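Local coordinates for protein PfkB family carbohydrate kinase (Listeria grayi DSM 20601, PDB 4GM6) that probably phosphorylates a sugar or sugar-derived substrate, as a kinase of the PfkB (ribokinase-like) carbohydrate kinase family, at residues C[63-68]-C[328-333]; C[71-76]-C[95-100]; C[153-158]-C[184-189]; C[160-165]-C[193-198]; C[213-218]-C[247-252]. All coordinates share one frame; numbering follows the deposited sequence. Where two conformers were deposited one is given.

Interactions 2, 3 and 5 lie in one large mixed sheet: interaction 2 joins its edge strand 97-104 to strand 73-79, while 153-157 with 184-188 and 214-216 with 248-256 lie further across. Interactions 3 and 5 touch through the neighbouring strands 184-188 and 214-216, their centres about 10 Å apart. Interaction 4 lies beyond the C-terminal ends of the strands of interaction 3, with which it alternates along the chain. Interaction 1, whose Lys68 meets His95 of interaction 2, closes a sequence loop enclosing all the others; its centre is about 25 Å from that of interaction 4. Together they tie early and late parts of the kinase fold around a common sheet.

Interaction 1. Residues C[63-68]-C[328-333]; sequences AVNLSK and GDINPF
Asn65 and Asn331 form the polar centre where helix residues 63-68 meet the irregular segment 328-333. The backbone N of Asn331 donates to Asn65 OD1 (2.9 Å) in a nearly straight bond, 168° at the hydrogen, although the donor is tilted from the Asn65 amide plane. The other end of that amide, ND2, donates to a water at 2.9 Å. This water donates to Asp329 O (2.7 Å), and the side-chain amide is thereby held at both ends against the loop backbone, which fixes its rotation. With CG opposite the carbonyl carbon (chi1 -60°), Asn65 reaches a loop its CB bond does not face. Beside it the packing is tight: Val64 CG1 touches Ile330 CG2 at 3.7 Å, the two branched side chains crossing at about a right angle. The amide of Asn331 is turned 78° from that of Asn65, and its ND2 bonds to Ala319 O. Toward the partly exposed end the fit is looser. Lys68 CG comes to 3.4 Å from Asn331 O, but its CE merely brushes Pro332 CA at 4.1 Å, and the twice-bent chain carries NZ to a hydrogen bond with His95 ND1. Pro332 and Phe333 point away from the helix, Pro332 CG over the centre of the Phe333 ring; with Ile330 they also touch a second subunit. Within the PfkB fold the contact ties helix 58-68, which rests on strand 27-30, to the loop before the last helix, 335-344, with helix 291-304 beside both asparagines and helix 309-323 behind Asn331 and Phe333.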
# COMPACT_ATOMS: atom_id res chain seq x y z
N ALA C 63 -7.82 13.18 27.01
CA ALA C 63 -6.56 13.76 27.46
C ALA C 63 -5.75 14.32 26.29
O ALA C 63 -5.28 15.45 26.35
CB ALA C 63 -5.73 12.72 28.22
N VAL C 64 -5.57 13.53 25.24
CA VAL C 64 -4.84 14.00 24.07
C VAL C 64 -5.49 15.26 23.48
O VAL C 64 -4.81 16.23 23.16
CB VAL C 64 -4.71 12.89 22.99
CG1 VAL C 64 -4.28 13.46 21.64
CG2 VAL C 64 -3.75 11.81 23.45
N ASN C 65 -6.81 15.24 23.32
CA ASN C 65 -7.49 16.37 22.71
C ASN C 65 -7.37 17.64 23.56
O ASN C 65 -7.21 18.73 23.01
CB ASN C 65 -8.96 16.04 22.40
CG ASN C 65 -9.11 14.87 21.45
OD1 ASN C 65 -8.21 14.58 20.66
ND2 ASN C 65 -10.26 14.21 21.51
N LEU C 66 -7.43 17.49 24.88
CA LEU C 66 -7.25 18.65 25.77
C LEU C 66 -5.86 19.23 25.57
O LEU C 66 -5.68 20.44 25.48
CB LEU C 66 -7.46 18.29 27.26
CG LEU C 66 -8.93 18.29 27.69
CD1 LEU C 66 -9.13 17.75 29.10
CD2 LEU C 66 -9.54 19.67 27.55
N SER C 67 -4.87 18.33 25.50
CA SER C 67 -3.49 18.75 25.33
C SER C 67 -3.29 19.47 24.00
O SER C 67 -2.45 20.36 23.87
CB SER C 67 -2.58 17.52 25.40
OG SER C 67 -1.23 17.88 25.14
N LYS C 68 -4.06 19.06 22.99
CA LYS C 68 -4.01 19.73 21.70
C LYS C 68 -4.42 21.18 21.87
O LYS C 68 -3.98 22.06 21.11
CB LYS C 68 -4.96 19.05 20.70
CG LYS C 68 -4.40 17.79 20.05
CD LYS C 68 -3.25 18.11 19.11
CE LYS C 68 -2.68 16.83 18.50
NZ LYS C 68 -1.60 16.20 19.32
N GLY C 328 -8.39 7.48 12.92
CA GLY C 328 -7.79 7.31 14.24
C GLY C 328 -8.70 7.85 15.32
O GLY C 328 -9.83 8.28 15.05
N ASP C 329 -8.19 7.85 16.54
CA ASP C 329 -9.03 8.15 17.71
C ASP C 329 -8.95 9.58 18.20
O ASP C 329 -9.83 10.03 18.92
CB ASP C 329 -8.64 7.24 18.88
CG ASP C 329 -9.41 5.95 18.88
OD1 ASP C 329 -9.52 5.32 17.81
OD2 ASP C 329 -9.93 5.59 19.97
N ILE C 330 -7.90 10.29 17.83
CA ILE C 330 -7.69 11.60 18.41
C ILE C 330 -7.89 12.72 17.38
O ILE C 330 -7.80 12.49 16.17
CB ILE C 330 -6.30 11.70 19.06
CG1 ILE C 330 -5.21 11.49 18.00
CG2 ILE C 330 -6.16 10.66 20.17
CD1 ILE C 330 -4.73 12.78 17.37
N ASN C 331 -8.17 13.91 17.88
CA ASN C 331 -8.45 15.09 17.07
C ASN C 331 -7.16 15.88 16.91
O ASN C 331 -6.58 16.30 17.90
CB ASN C 331 -9.52 15.95 17.76
CG ASN C 331 -10.38 16.73 16.77
OD1 ASN C 331 -10.36 16.47 15.56
ND2 ASN C 331 -11.17 17.66 17.28
N PRO C 332 -6.69 16.06 15.66
CA PRO C 332 -5.38 16.64 15.41
C PRO C 332 -5.36 18.16 15.31
O PRO C 332 -4.29 18.74 15.13
CB PRO C 332 -5.01 16.04 14.04
CG PRO C 332 -6.33 15.88 13.35
CD PRO C 332 -7.35 15.59 14.43
N PHE C 333 -6.51 18.81 15.43
CA PHE C 333 -6.58 20.22 15.10
C PHE C 333 -6.22 21.11 16.28
O PHE C 333 -6.56 20.78 17.43
CB PHE C 333 -7.97 20.56 14.56
CG PHE C 333 -8.39 19.70 13.41
CD1 PHE C 333 -7.84 19.87 12.15
CD2 PHE C 333 -9.32 18.69 13.60
CE1 PHE C 333 -8.21 19.05 11.10
CE2 PHE C 333 -9.70 17.88 12.55
CZ PHE C 333 -9.15 18.06 11.31
O HOH W 1 -11.06 12.40 19.35

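Interaction 2. Residues C[71-76]-C[95-100]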
# COMPACT_ATOMS: atom_id res chain seq x y z
N HIS C 71 -3.94 22.42 27.27
CA HIS C 71 -4.04 22.00 28.66
C HIS C 71 -3.08 20.86 29.00
O HIS C 71 -3.18 19.78 28.42
CB HIS C 71 -5.48 21.60 29.00
CG HIS C 71 -6.49 22.67 28.73
ND1 HIS C 71 -6.78 23.66 29.64
CD2 HIS C 71 -7.28 22.90 27.66
CE1 HIS C 71 -7.71 24.46 29.14
NE2 HIS C 71 -8.02 24.02 27.94
N PRO C 72 -2.14 21.11 29.92
CA PRO C 72 -1.30 20.01 30.40
C PRO C 72 -2.20 18.95 31.01
O PRO C 72 -3.04 19.25 31.86
CB PRO C 72 -0.45 20.67 31.49
CG PRO C 72 -0.45 22.13 31.15
CD PRO C 72 -1.83 22.38 30.60
N THR C 73 -2.03 17.71 30.57
CA THR C 73 -2.86 16.62 31.05
C THR C 73 -2.01 15.45 31.53
O THR C 73 -0.82 15.35 31.19
CB THR C 73 -3.82 16.11 29.94
OG1 THR C 73 -3.06 15.76 28.78
CG2 THR C 73 -4.84 17.18 29.58
N ARG C 74 -2.63 14.59 32.33
CA ARG C 74 -1.98 13.40 32.86
C ARG C 74 -3.04 12.32 32.99
O ARG C 74 -4.24 12.61 33.11
CB ARG C 74 -1.40 13.70 34.24
CG ARG C 74 -2.47 13.86 35.31
CD ARG C 74 -1.88 14.30 36.63
NE ARG C 74 -0.98 15.44 36.48
CZ ARG C 74 -0.66 16.28 37.46
NH1 ARG C 74 -1.18 16.12 38.67
NH2 ARG C 74 0.16 17.30 37.23
N ILE C 75 -2.61 11.07 32.99
CA ILE C 75 -3.56 9.97 33.01
C ILE C 75 -3.10 8.83 33.90
O ILE C 75 -1.98 8.32 33.75
CB ILE C 75 -3.84 9.42 31.60
CG1 ILE C 75 -5.03 8.45 31.62
CG2 ILE C 75 -2.61 8.72 31.03
CD1 ILE C 75 -5.40 7.89 30.25
N ALA C 76 -3.98 8.44 34.81
CA ALA C 76 -3.76 7.25 35.62
C ALA C 76 -4.19 6.04 34.78
O ALA C 76 -5.37 5.88 34.47
CB ALA C 76 -4.56 7.34 36.91
N HIS C 95 1.78 12.99 21.91
CA HIS C 95 0.71 13.98 22.05
C HIS C 95 0.81 14.76 23.36
O HIS C 95 -0.12 15.45 23.76
CB HIS C 95 -0.65 13.32 21.92
CG HIS C 95 -0.91 12.74 20.57
ND1 HIS C 95 -1.06 13.52 19.45
CD2 HIS C 95 -1.02 11.45 20.16
CE1 HIS C 95 -1.26 12.74 18.40
NE2 HIS C 95 -1.24 11.49 18.80
N GLN C 96 1.96 14.60 24.01
CA GLN C 96 2.33 15.36 25.21
C GLN C 96 1.38 15.21 26.40
O GLN C 96 1.18 16.15 27.16
CB GLN C 96 2.55 16.83 24.85
CG GLN C 96 3.73 17.02 23.91
CD GLN C 96 4.13 18.46 23.76
OE1 GLN C 96 3.41 19.25 23.15
NE2 GLN C 96 5.29 18.82 24.30
N VAL C 97 0.81 14.03 26.56
CA VAL C 97 0.08 13.72 27.79
C VAL C 97 1.11 13.18 28.77
O VAL C 97 1.95 12.36 28.39
CB VAL C 97 -1.02 12.68 27.55
CG1 VAL C 97 -1.73 12.35 28.84
CG2 VAL C 97 -2.01 13.19 26.51
N ASP C 98 1.06 13.66 30.01
CA ASP C 98 1.97 13.23 31.07
C ASP C 98 1.84 11.73 31.31
O ASP C 98 0.73 11.21 31.46
CB ASP C 98 1.62 13.98 32.37
CG ASP C 98 2.65 13.79 33.48
OD1 ASP C 98 3.73 13.20 33.23
OD2 ASP C 98 2.38 14.23 34.62
N THR C 99 2.97 11.03 31.35
CA THR C 99 2.96 9.58 31.58
C THR C 99 3.43 9.16 32.98
O THR C 99 3.47 7.97 33.29
CB THR C 99 3.78 8.84 30.51
OG1 THR C 99 5.14 9.30 30.54
CG2 THR C 99 3.21 9.09 29.11
N ALA C 100 3.79 10.12 33.81
CA ALA C 100 4.30 9.81 35.15
C ALA C 100 3.40 8.85 35.95
O ALA C 100 3.87 8.20 36.88
CB ALA C 100 4.53 11.09 35.96
O HOH W 2 -0.01 9.78 33.70
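Arg74 and Asp98 pair in parallel strands with CA atoms 4.3 Å apart, joined by the bond from Asp98 N to Thr73 O (2.8 Å), while a water bridges Ile75 O and Asp98 O where the backbones separate. On one face of the sheet the Arg74 and Asp98 side chains run alongside each other in the same direction, CB to CB 3.6 Å. Their opposite charges probably attract at a distance but form no salt bridge: Asp98 OD2, 4.0 Å from Arg74 NE, stands off the guanidinium plane, away from the line of its N-H bonds. Arg74 NH1 instead bonds to the carbonyls of Leu147 and Lys149. The strands are the two ends of a beta-alpha-beta unit in which helix 83-94 connects strand 73-79 to strand 97-104. A Schellman motif with Gln96 as its C-prime residue ends that helix and turns the chain into the edge strand. Val97 points to the other face, its CG1 anti to the backbone N (chi1 179°) and 4.3 Å from Ile75 CG2; Leu92 of the connecting helix packs on both residues. Beyond the pairing, Asp98 OD1 accepts from Ala100 N (3.1 Å), which approaches from above the carboxylate plane and forms an Asx turn.

Interaction 3. Residues C[153-158]-C[184-189]; sequences VLHVSG and KISFDM
Leu154 and Ser186 lead a set of five backbone bonds that join strands 153-157 and 184-188 in parallel register, their axes 17° apart. Leu154 N donates to Lys184 O and Leu154 O accepts from Ser186 N (2.7 Å); Val156 repeats the pattern with Ser186 O and Asp188 N, and Gly158 N finishes it on Asp188 O (2.8 Å). CA-H...O contacts run alongside, such as His155 CA to Ser186 O at 3.2 Å. Side-chain polar contacts gather on the face of His155, Ser186 and Asp188. Ser186 OG, anti to its own N (chi1 168°), meets ND1 at the edge of the His155 ring, near its plane, in a short hydrogen bond of 2.6 Å. A water 3.0 Å from His155 NE2 also donates to Asp188 OD2, so both ring nitrogens have partners; Asn190 is a second partner of that oxygen. The apolar contacts occupy the opposite face: Val156 CG1 lies in the plane of the Phe187 ring at its edge, 3.6 Å from CD1, and Ile185 CD1 reaches Leu154 CB at 4.2 Å. Helix 165-180 covers this face and helix 291-304 the other. With helices 158-163 and 165-180 connecting the two parallel strands, this is a beta-alpha-beta crossover in the core of the ribokinase-like alpha/beta fold.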
# COMPACT_ATOMS: atom_id res chain seq x y z
N VAL C 153 -9.69 19.86 37.04
CA VAL C 153 -10.76 18.92 36.72
C VAL C 153 -10.28 17.47 36.71
O VAL C 153 -9.16 17.17 36.29
CB VAL C 153 -11.42 19.26 35.36
CG1 VAL C 153 -12.31 18.10 34.90
CG2 VAL C 153 -12.24 20.54 35.45
N LEU C 154 -11.18 16.59 37.13
CA LEU C 154 -10.98 15.17 37.01
C LEU C 154 -12.03 14.62 36.09
O LEU C 154 -13.22 14.87 36.26
CB LEU C 154 -11.10 14.47 38.36
CG LEU C 154 -11.09 12.96 38.24
CD1 LEU C 154 -10.56 12.32 39.46
CD2 LEU C 154 -12.44 12.40 37.88
N HIS C 155 -11.58 13.87 35.11
CA HIS C 155 -12.49 13.30 34.12
C HIS C 155 -12.43 11.77 34.10
O HIS C 155 -11.35 11.18 34.14
CB HIS C 155 -12.15 13.82 32.71
CG HIS C 155 -13.00 13.22 31.64
ND1 HIS C 155 -14.27 13.69 31.34
CD2 HIS C 155 -12.79 12.17 30.81
CE1 HIS C 155 -14.79 12.95 30.37
NE2 HIS C 155 -13.92 12.02 30.04
N VAL C 156 -13.60 11.15 34.02
CA VAL C 156 -13.69 9.70 33.88
C VAL C 156 -14.98 9.31 33.14
O VAL C 156 -15.88 10.16 32.95
CB VAL C 156 -13.55 8.96 35.23
CG1 VAL C 156 -14.75 9.23 36.14
CG2 VAL C 156 -13.34 7.47 34.99
N SER C 157 -15.04 8.06 32.68
CA SER C 157 -16.20 7.59 31.92
C SER C 157 -16.76 6.29 32.48
O SER C 157 -16.10 5.59 33.26
CB SER C 157 -15.84 7.41 30.44
OG SER C 157 -15.35 6.10 30.18
N GLY C 158 -17.99 5.98 32.06
CA GLY C 158 -18.64 4.73 32.45
C GLY C 158 -17.94 3.48 31.94
O GLY C 158 -18.27 2.37 32.37
N LYS C 184 -13.21 19.99 40.28
CA LYS C 184 -14.45 19.71 39.56
C LYS C 184 -14.46 18.28 39.03
O LYS C 184 -13.40 17.71 38.71
CB LYS C 184 -14.64 20.72 38.43
CG LYS C 184 -14.70 22.15 38.94
CD LYS C 184 -15.82 22.29 39.97
CE LYS C 184 -16.26 23.73 40.09
NZ LYS C 184 -17.53 23.80 40.86
N ILE C 185 -15.65 17.69 38.94
CA ILE C 185 -15.78 16.32 38.48
C ILE C 185 -16.49 16.23 37.13
O ILE C 185 -17.65 16.65 36.99
CB ILE C 185 -16.48 15.45 39.54
CG1 ILE C 185 -15.78 15.63 40.90
CG2 ILE C 185 -16.50 13.98 39.12
CD1 ILE C 185 -14.29 15.39 40.88
N SER C 186 -15.78 15.72 36.13
CA SER C 186 -16.33 15.49 34.79
C SER C 186 -16.58 14.01 34.59
O SER C 186 -15.67 13.19 34.73
CB SER C 186 -15.36 15.98 33.72
OG SER C 186 -15.76 15.53 32.43
N PHE C 187 -17.81 13.67 34.25
CA PHE C 187 -18.18 12.28 34.05
C PHE C 187 -18.87 12.08 32.70
O PHE C 187 -19.75 12.84 32.31
CB PHE C 187 -19.09 11.79 35.20
CG PHE C 187 -19.34 10.31 35.18
CD1 PHE C 187 -18.27 9.42 35.38
CD2 PHE C 187 -20.63 9.79 34.95
CE1 PHE C 187 -18.49 8.06 35.37
CE2 PHE C 187 -20.86 8.43 34.94
CZ PHE C 187 -19.80 7.56 35.15
N ASP C 188 -18.43 11.04 31.99
CA ASP C 188 -18.98 10.69 30.71
C ASP C 188 -19.72 9.36 30.88
O ASP C 188 -19.07 8.32 31.05
CB ASP C 188 -17.81 10.56 29.73
CG ASP C 188 -18.23 10.10 28.35
OD1 ASP C 188 -19.45 10.02 28.09
OD2 ASP C 188 -17.33 9.80 27.53
N MET C 189 -21.06 9.38 30.85
CA MET C 189 -21.85 8.15 31.05
C MET C 189 -21.29 6.99 30.21
O MET C 189 -20.98 5.92 30.73
CB MET C 189 -23.31 8.37 30.65
CG MET C 189 -23.99 9.51 31.39
SD MET C 189 -24.51 9.02 33.04
CE MET C 189 -25.96 8.02 32.71
O HOH W 3 -14.71 10.00 27.97

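Interaction 4. Residues C[160-165]-C[193-198]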
# COMPACT_ATOMS: atom_id res chain seq x y z
N THR C 160 -14.63 2.81 32.23
CA THR C 160 -13.71 2.39 33.26
C THR C 160 -14.40 1.74 34.46
O THR C 160 -14.00 0.68 34.92
CB THR C 160 -12.88 3.60 33.72
OG1 THR C 160 -12.06 4.01 32.63
CG2 THR C 160 -12.01 3.23 34.91
N ILE C 161 -15.47 2.36 34.95
CA ILE C 161 -16.12 1.83 36.15
C ILE C 161 -16.82 0.50 35.89
O ILE C 161 -17.14 -0.23 36.82
CB ILE C 161 -17.11 2.84 36.75
CG1 ILE C 161 -18.15 3.25 35.70
CG2 ILE C 161 -16.36 4.05 37.28
CD1 ILE C 161 -19.33 4.03 36.25
N ALA C 162 -17.05 0.19 34.62
CA ALA C 162 -17.69 -1.07 34.23
C ALA C 162 -16.70 -2.24 34.19
O ALA C 162 -17.10 -3.41 34.17
CB ALA C 162 -18.37 -0.92 32.87
N LEU C 163 -15.41 -1.94 34.18
CA LEU C 163 -14.42 -2.98 33.93
C LEU C 163 -14.27 -3.95 35.09
O LEU C 163 -14.05 -5.15 34.91
CB LEU C 163 -13.07 -2.37 33.51
CG LEU C 163 -13.07 -1.67 32.14
CD1 LEU C 163 -11.70 -1.11 31.80
CD2 LEU C 163 -13.54 -2.60 31.04
N SER C 164 -14.39 -3.43 36.31
CA SER C 164 -14.30 -4.29 37.47
C SER C 164 -14.80 -3.55 38.71
O SER C 164 -14.90 -2.33 38.72
CB SER C 164 -12.86 -4.73 37.68
OG SER C 164 -12.08 -3.65 38.15
N THR C 165 -15.10 -4.30 39.76
CA THR C 165 -15.59 -3.68 40.97
C THR C 165 -14.43 -2.89 41.61
O THR C 165 -14.64 -1.85 42.23
CB THR C 165 -16.16 -4.71 41.95
OG1 THR C 165 -15.10 -5.52 42.48
CG2 THR C 165 -17.17 -5.61 41.24
N ALA C 193 -23.18 -1.51 25.97
CA ALA C 193 -23.94 -2.75 26.09
C ALA C 193 -22.97 -3.90 26.32
O ALA C 193 -23.18 -4.74 27.19
CB ALA C 193 -24.77 -2.99 24.84
N LYS C 194 -21.89 -3.90 25.54
CA LYS C 194 -20.87 -4.95 25.60
C LYS C 194 -20.28 -5.18 26.99
O LYS C 194 -19.89 -6.29 27.32
CB LYS C 194 -19.73 -4.65 24.60
CG LYS C 194 -19.91 -5.26 23.22
CD LYS C 194 -21.18 -4.78 22.52
CE LYS C 194 -21.25 -5.27 21.08
NZ LYS C 194 -20.00 -4.96 20.31
N LEU C 195 -20.22 -4.13 27.81
CA LEU C 195 -19.53 -4.23 29.10
C LEU C 195 -20.38 -4.70 30.26
O LEU C 195 -19.85 -5.27 31.21
CB LEU C 195 -18.85 -2.90 29.47
CG LEU C 195 -17.61 -2.53 28.64
CD1 LEU C 195 -16.95 -1.28 29.22
CD2 LEU C 195 -16.63 -3.69 28.61
N TRP C 196 -21.67 -4.34 30.26
CA TRP C 196 -22.57 -4.71 31.36
C TRP C 196 -24.07 -4.54 31.13
O TRP C 196 -24.50 -3.85 30.21
CB TRP C 196 -22.16 -3.99 32.63
CG TRP C 196 -22.07 -2.55 32.44
CD1 TRP C 196 -22.26 -1.86 31.29
CD2 TRP C 196 -21.74 -1.59 33.43
NE1 TRP C 196 -22.07 -0.53 31.51
CE2 TRP C 196 -21.74 -0.34 32.82
CE3 TRP C 196 -21.42 -1.68 34.78
CZ2 TRP C 196 -21.46 0.81 33.50
CZ3 TRP C 196 -21.15 -0.54 35.46
CH2 TRP C 196 -21.17 0.69 34.83
N GLU C 197 -24.86 -5.20 31.98
CA GLU C 197 -26.32 -5.13 31.93
C GLU C 197 -26.77 -3.75 32.39
O GLU C 197 -26.08 -3.10 33.17
CB GLU C 197 -26.93 -6.21 32.81
CG GLU C 197 -26.55 -7.63 32.42
CD GLU C 197 -27.18 -8.67 33.33
OE1 GLU C 197 -26.93 -9.88 33.11
OE2 GLU C 197 -27.92 -8.29 34.26
N LEU C 198 -27.92 -3.30 31.90
CA LEU C 198 -28.40 -1.98 32.26
C LEU C 198 -28.57 -1.83 33.75
O LEU C 198 -28.17 -0.82 34.33
CB LEU C 198 -29.75 -1.74 31.61
CG LEU C 198 -29.81 -1.53 30.10
CD1 LEU C 198 -31.19 -1.82 29.56
CD2 LEU C 198 -29.36 -0.14 29.72
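Ala162, on the short helix 158-163 that follows strand 153-157, packs against Leu195 and Trp196 of the loop leading from strand 184-188 to helix 198-208, a surface contact beyond the C-terminal ends of two neighbouring sheet strands. Its methyl group sits squarely on the indole: CB is 3.4 Å from the centroid of the six-membered ring of Trp196 and only 9° off the ring normal, a clear CH-pi contact. Trp196 CG is placed between the backbone N and the carbonyl carbon (chi1 54°), which, with chi2 near zero, lays a ring face on Ala162. Ile161 adds its CG1 at 4.1 Å from Trp196 CH2, approaching obliquely. Beside the ring, Leu195 CD1 comes to 3.9 Å from Ala162 CB, while Leu195 CD2 meets Leu163 CD2 at 4.1 Å. Ala201 and Ala204 of helix 198-208 also touch Trp196, and its ring meets that of Tyr191 with the planes about 20° apart. Between the two segments the contact is wholly apolar, so it rests on dispersion and on the CH-pi attraction of a methyl group standing almost on the ring normal, without any polar bond.

Interaction 5. Residues C[213-218]-C[247-252]; sequences DYCSAG and ELFYAT
Asp213 O accepts from Leu248 N at 3.2 Å and opens the pairing of strand 214-216 with strand 248-252, two parallel strands whose axes are inclined at 25°. Its carboxylate faces Ile185 N of strand 184-188. Tyr214 lies alongside the extended Glu247 side chain, pointing the same way, and a water joins their ends, 2.7 Å from Tyr214 OH and donating to Glu247 OE1. At the base of this ring, Tyr214 CB is 4.1 Å from Tyr250 CE1. Cys215 carries the central pair of backbone bonds, giving its N-H to Leu248 O (2.9 Å) and taking one from Tyr250 N. With SG anti to the backbone N (chi1 -172°), the sulfur stands at the edge of the Phe249 ring, 5.1 Å from its centroid, and Cys215 CB touches CD1 of that ring. Ser216 points to the opposite face, where its CB makes a CH-pi contact over the Tyr250 ring, 3.8 Å from the centroid and offset toward the rim. Ala217 N reaches Tyr250 O only in a weak, bent bond, while Ala217 O rests 3.6 Å from Ala251 CB. Gly218 then takes the N-cap position of helix 219-225, which with helix 235-242 connects the two neighbouring strands, as in a beta-alpha-beta crossover of the ribokinase-like sheet. The chemistry thus changes along the segment: firm backbone bonds hold Cys215, ring contacts pack on both faces, and the weak bond at Ala217 marks where the strands part.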
# COMPACT_ATOMS: atom_id res chain seq x y z
N ASP C 213 -20.02 17.10 38.53
CA ASP C 213 -20.25 18.52 38.24
C ASP C 213 -20.68 18.74 36.79
O ASP C 213 -21.60 19.52 36.51
CB ASP C 213 -18.97 19.31 38.48
CG ASP C 213 -18.54 19.27 39.92
OD1 ASP C 213 -19.30 19.77 40.76
OD2 ASP C 213 -17.46 18.72 40.20
N TYR C 214 -19.97 18.07 35.89
CA TYR C 214 -20.22 18.16 34.46
C TYR C 214 -20.49 16.77 33.94
O TYR C 214 -19.61 15.90 33.98
CB TYR C 214 -19.00 18.73 33.75
CG TYR C 214 -18.36 19.93 34.42
CD1 TYR C 214 -19.13 21.00 34.88
CD2 TYR C 214 -16.98 20.00 34.57
CE1 TYR C 214 -18.54 22.10 35.48
CE2 TYR C 214 -16.38 21.09 35.16
CZ TYR C 214 -17.15 22.13 35.61
OH TYR C 214 -16.54 23.21 36.20
N CYS C 215 -21.71 16.54 33.45
CA CYS C 215 -22.11 15.21 32.99
C CYS C 215 -22.37 15.14 31.50
O CYS C 215 -23.19 15.90 30.98
CB CYS C 215 -23.37 14.75 33.74
SG CYS C 215 -23.84 13.02 33.43
N SER C 216 -21.69 14.23 30.80
CA SER C 216 -22.06 13.94 29.44
C SER C 216 -23.17 12.90 29.40
O SER C 216 -22.92 11.70 29.61
CB SER C 216 -20.86 13.47 28.61
OG SER C 216 -21.28 13.30 27.28
N ALA C 217 -24.40 13.35 29.16
CA ALA C 217 -25.54 12.44 29.16
C ALA C 217 -26.57 12.87 28.12
O ALA C 217 -26.86 14.06 27.98
CB ALA C 217 -26.18 12.37 30.55
N GLY C 218 -27.07 11.89 27.38
CA GLY C 218 -28.11 12.12 26.38
C GLY C 218 -29.47 11.66 26.89
O GLY C 218 -29.60 11.22 28.04
N GLU C 247 -24.00 20.61 37.75
CA GLU C 247 -23.99 21.99 37.22
C GLU C 247 -24.32 22.09 35.70
O GLU C 247 -25.14 22.91 35.28
CB GLU C 247 -22.64 22.62 37.54
CG GLU C 247 -22.44 24.05 37.05
CD GLU C 247 -21.07 24.58 37.42
OE1 GLU C 247 -20.67 25.64 36.86
OE2 GLU C 247 -20.38 23.92 38.24
N LEU C 248 -23.71 21.27 34.86
CA LEU C 248 -24.11 21.24 33.43
C LEU C 248 -23.99 19.89 32.76
O LEU C 248 -23.09 19.12 33.10
CB LEU C 248 -23.40 22.32 32.59
CG LEU C 248 -21.91 22.22 32.30
CD1 LEU C 248 -21.57 23.16 31.14
CD2 LEU C 248 -21.09 22.59 33.53
N PHE C 249 -24.95 19.61 31.87
CA PHE C 249 -24.92 18.41 31.04
C PHE C 249 -24.47 18.80 29.65
O PHE C 249 -24.61 19.96 29.25
CB PHE C 249 -26.31 17.76 30.96
CG PHE C 249 -26.84 17.25 32.27
CD1 PHE C 249 -26.50 15.98 32.73
CD2 PHE C 249 -27.68 18.03 33.04
CE1 PHE C 249 -27.00 15.50 33.93
CE2 PHE C 249 -28.18 17.57 34.25
CZ PHE C 249 -27.83 16.30 34.70
N TYR C 250 -23.93 17.85 28.90
CA TYR C 250 -23.56 18.11 27.52
C TYR C 250 -23.59 16.82 26.73
O TYR C 250 -23.34 15.75 27.27
CB TYR C 250 -22.18 18.76 27.43
CG TYR C 250 -21.06 17.94 28.05
CD1 TYR C 250 -20.86 17.93 29.43
CD2 TYR C 250 -20.20 17.19 27.26
CE1 TYR C 250 -19.85 17.19 30.00
CE2 TYR C 250 -19.17 16.44 27.82
CZ TYR C 250 -19.00 16.45 29.20
OH TYR C 250 -17.99 15.71 29.77
N ALA C 251 -23.90 16.93 25.44
CA ALA C 251 -23.94 15.77 24.57
C ALA C 251 -24.14 16.25 23.15
O ALA C 251 -24.40 17.43 22.91
CB ALA C 251 -25.07 14.84 24.97
N THR C 252 -24.01 15.33 22.19
CA THR C 252 -24.37 15.65 20.82
C THR C 252 -25.68 14.96 20.48
O THR C 252 -25.99 13.90 21.00
CB THR C 252 -23.29 15.22 19.83
OG1 THR C 252 -22.96 13.85 20.07
CG2 THR C 252 -22.05 16.06 19.97
O HOH W 4 -18.12 25.21 37.19